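Local atomic coordinates of lactose Operon Repressor (Escherichia coli, PDB entry 1JYE), a protein that represses transcription of the lactose operon by binding operator DNA, a grip that is released when a sugar inducer binds. Residues A[285-290]-A[326-331]. The protein carries 1 engineered substitution. Numbering follows the deposited sequence.
Sequences PLTTIK and RKTTLA
T287 and T329 reach toward each other tip to tip, their OG1 atoms 2.9 Å apart in a hydrogen bond that either hydroxyl could donate; T329 OG1 also bonds H173 NE2. T287 OG1 accepts the backbone N-H of R326, at 2.9 Å and 162°; with chi1 -69° it lies beside its own backbone nitrogen, anti to the carbonyl carbon. Threonine suits this place because its hydroxyl can take that N-H and share a bond with T329, while CG2 packs against CG2 of T329. T328 answers in kind: its OG1 takes the N-H of T287 almost straight (2.9 Å, 172°) and is further bonded to V270 O, so both of these partners belong to the backbone. Its CG2 rests 3.2 Å from P285 O, the carbonyl that accepts K327 N from above its plane. These bonds tie the C-terminal loop to the run leading into strand 288-290, which pairs antiparallel with strand 316-324 in this periplasmic-binding-protein-like fold. The R326 side chain is extended from CG to NE, CD 3.7 Å from P285 CB. Arginine's several N-H groups let NH1 serve L286 O (2.8 Å, in the carbonyl plane) and S279, and NH2 form a salt bridge to D275. L286 CD1 packs against T328 OG1; being apolar, leucine suits M254 of helix 247-259, which T328 also touches. P285 meets R255 of the second subunit.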
loop_
_atom_site.group_PDB
_atom_site.type_symbol
_atom_site.label_atom_id
_atom_site.label_comp_id
_atom_site.label_asym_id
_atom_site.label_seq_id
_atom_site.Cartn_x
_atom_site.Cartn_y
_atom_site.Cartn_z
ATOM N N PRO A 285 -9.353 -4.509 16.273
ATOM C CA PRO A 285 -7.938 -4.196 16.038
ATOM C C PRO A 285 -7.074 -5.449 16.145
ATOM O O PRO A 285 -7.220 -6.244 17.072
ATOM C CB PRO A 285 -7.643 -3.151 17.103
ATOM C CG PRO A 285 -8.936 -2.371 17.116
ATOM C CD PRO A 285 -9.973 -3.486 17.138
ATOM N N LEU A 286 -6.169 -5.588 15.187
ATOM C CA LEU A 286 -5.312 -6.764 15.058
ATOM C C LEU A 286 -3.994 -6.857 15.820
ATOM O O LEU A 286 -3.132 -5.986 15.716
ATOM C CB LEU A 286 -5.034 -6.979 13.567
ATOM C CG LEU A 286 -4.137 -8.144 13.148
ATOM C CD1 LEU A 286 -4.833 -9.465 13.464
ATOM C CD2 LEU A 286 -3.839 -8.040 11.656
ATOM N N THR A 287 -3.843 -7.938 16.580
ATOM C CA THR A 287 -2.603 -8.197 17.302
ATOM C C THR A 287 -1.662 -8.625 16.188
ATOM O O THR A 287 -2.025 -9.455 15.356
ATOM C CB THR A 287 -2.767 -9.352 18.301
ATOM O OG1 THR A 287 -3.632 -8.934 19.362
ATOM C CG2 THR A 287 -1.414 -9.763 18.877
ATOM N N THR A 288 -0.452 -8.079 16.173
ATOM C CA THR A 288 0.468 -8.389 15.092
ATOM C C THR A 288 1.934 -8.225 15.491
ATOM O O THR A 288 2.245 -7.902 16.637
ATOM C CB THR A 288 0.140 -7.464 13.890
ATOM O OG1 THR A 288 0.985 -7.769 12.779
ATOM C CG2 THR A 288 0.318 -5.998 14.294
ATOM N N ILE A 289 2.823 -8.470 14.533
ATOM C CA ILE A 289 4.261 -8.338 14.743
ATOM C C ILE A 289 4.721 -7.126 13.947
ATOM O O ILE A 289 4.583 -7.082 12.723
ATOM C CB ILE A 289 5.026 -9.571 14.225
ATOM C CG1 ILE A 289 4.517 -10.834 14.925
ATOM C CG2 ILE A 289 6.523 -9.375 14.431
ATOM C CD1 ILE A 289 4.656 -10.813 16.435
ATOM N N LYS A 290 5.271 -6.139 14.641
ATOM C CA LYS A 290 5.721 -4.937 13.965
ATOM C C LYS A 290 7.057 -5.060 13.248
ATOM O O LYS A 290 8.064 -5.446 13.845
ATOM C CB LYS A 290 5.801 -3.772 14.956
ATOM C CG LYS A 290 6.350 -2.484 14.346
ATOM C CD LYS A 290 6.361 -1.360 15.377
ATOM C CE LYS A 290 6.892 -0.065 14.781
ATOM N NZ LYS A 290 6.837 1.046 15.771
ATOM N N ARG A 326 -3.284 -6.277 20.516
ATOM C CA ARG A 326 -4.511 -5.527 20.315
ATOM C C ARG A 326 -5.747 -6.309 20.768
ATOM O O ARG A 326 -5.762 -6.841 21.881
ATOM C CB ARG A 326 -4.630 -5.071 18.853
ATOM C CG ARG A 326 -3.521 -4.099 18.450
ATOM C CD ARG A 326 -3.953 -3.184 17.304
ATOM N NE ARG A 326 -2.910 -2.233 16.924
ATOM C CZ ARG A 326 -2.123 -2.358 15.859
ATOM N NH1 ARG A 326 -2.243 -3.405 15.049
ATOM N NH2 ARG A 326 -1.223 -1.423 15.591
ATOM N N LYS A 327 -6.761 -6.417 19.915
ATOM C CA LYS A 327 -8.008 -7.072 20.308
ATOM C C LYS A 327 -8.355 -8.420 19.691
ATOM O O LYS A 327 -9.459 -8.922 19.905
ATOM C CB LYS A 327 -9.177 -6.117 20.040
ATOM C CG LYS A 327 -9.048 -4.752 20.703
ATOM C CD LYS A 327 -9.136 -4.865 22.212
ATOM C CE LYS A 327 -9.112 -3.495 22.869
ATOM N NZ LYS A 327 -9.244 -3.603 24.347
ATOM N N THR A 328 -7.436 -9.021 18.943
ATOM C CA THR A 328 -7.740 -10.289 18.291
ATOM C C THR A 328 -7.174 -11.535 18.963
ATOM O O THR A 328 -7.270 -12.629 18.407
ATOM C CB THR A 328 -7.259 -10.275 16.836
ATOM O OG1 THR A 328 -5.854 -10.003 16.807
ATOM C CG2 THR A 328 -7.998 -9.191 16.041
ATOM N N THR A 329 -6.594 -11.371 20.146
ATOM C CA THR A 329 -6.026 -12.504 20.872
ATOM C C THR A 329 -6.495 -12.564 22.322
ATOM O O THR A 329 -6.283 -11.634 23.106
ATOM C CB THR A 329 -4.480 -12.476 20.849
ATOM O OG1 THR A 329 -4.011 -11.175 21.224
ATOM C CG2 THR A 329 -3.963 -12.827 19.465
ATOM N N LEU A 330 -7.143 -13.674 22.659
ATOM C CA LEU A 330 -7.662 -13.915 23.999
ATOM C C LEU A 330 -7.453 -15.387 24.332
ATOM O O LEU A 330 -7.114 -16.183 23.454
ATOM C CB LEU A 330 -9.159 -13.599 24.055
ATOM C CG LEU A 330 -9.590 -12.142 23.884
ATOM C CD1 LEU A 330 -11.098 -12.069 23.701
ATOM C CD2 LEU A 330 -9.156 -11.339 25.097
ATOM N N ALA A 331 -7.649 -15.746 25.595
ATOM C CA ALA A 331 -7.504 -17.139 26.004
ATOM C C ALA A 331 -8.538 -17.935 25.212
ATOM O O ALA A 331 -9.589 -17.403 24.850
ATOM C CB ALA A 331 -7.759 -17.275 27.497
#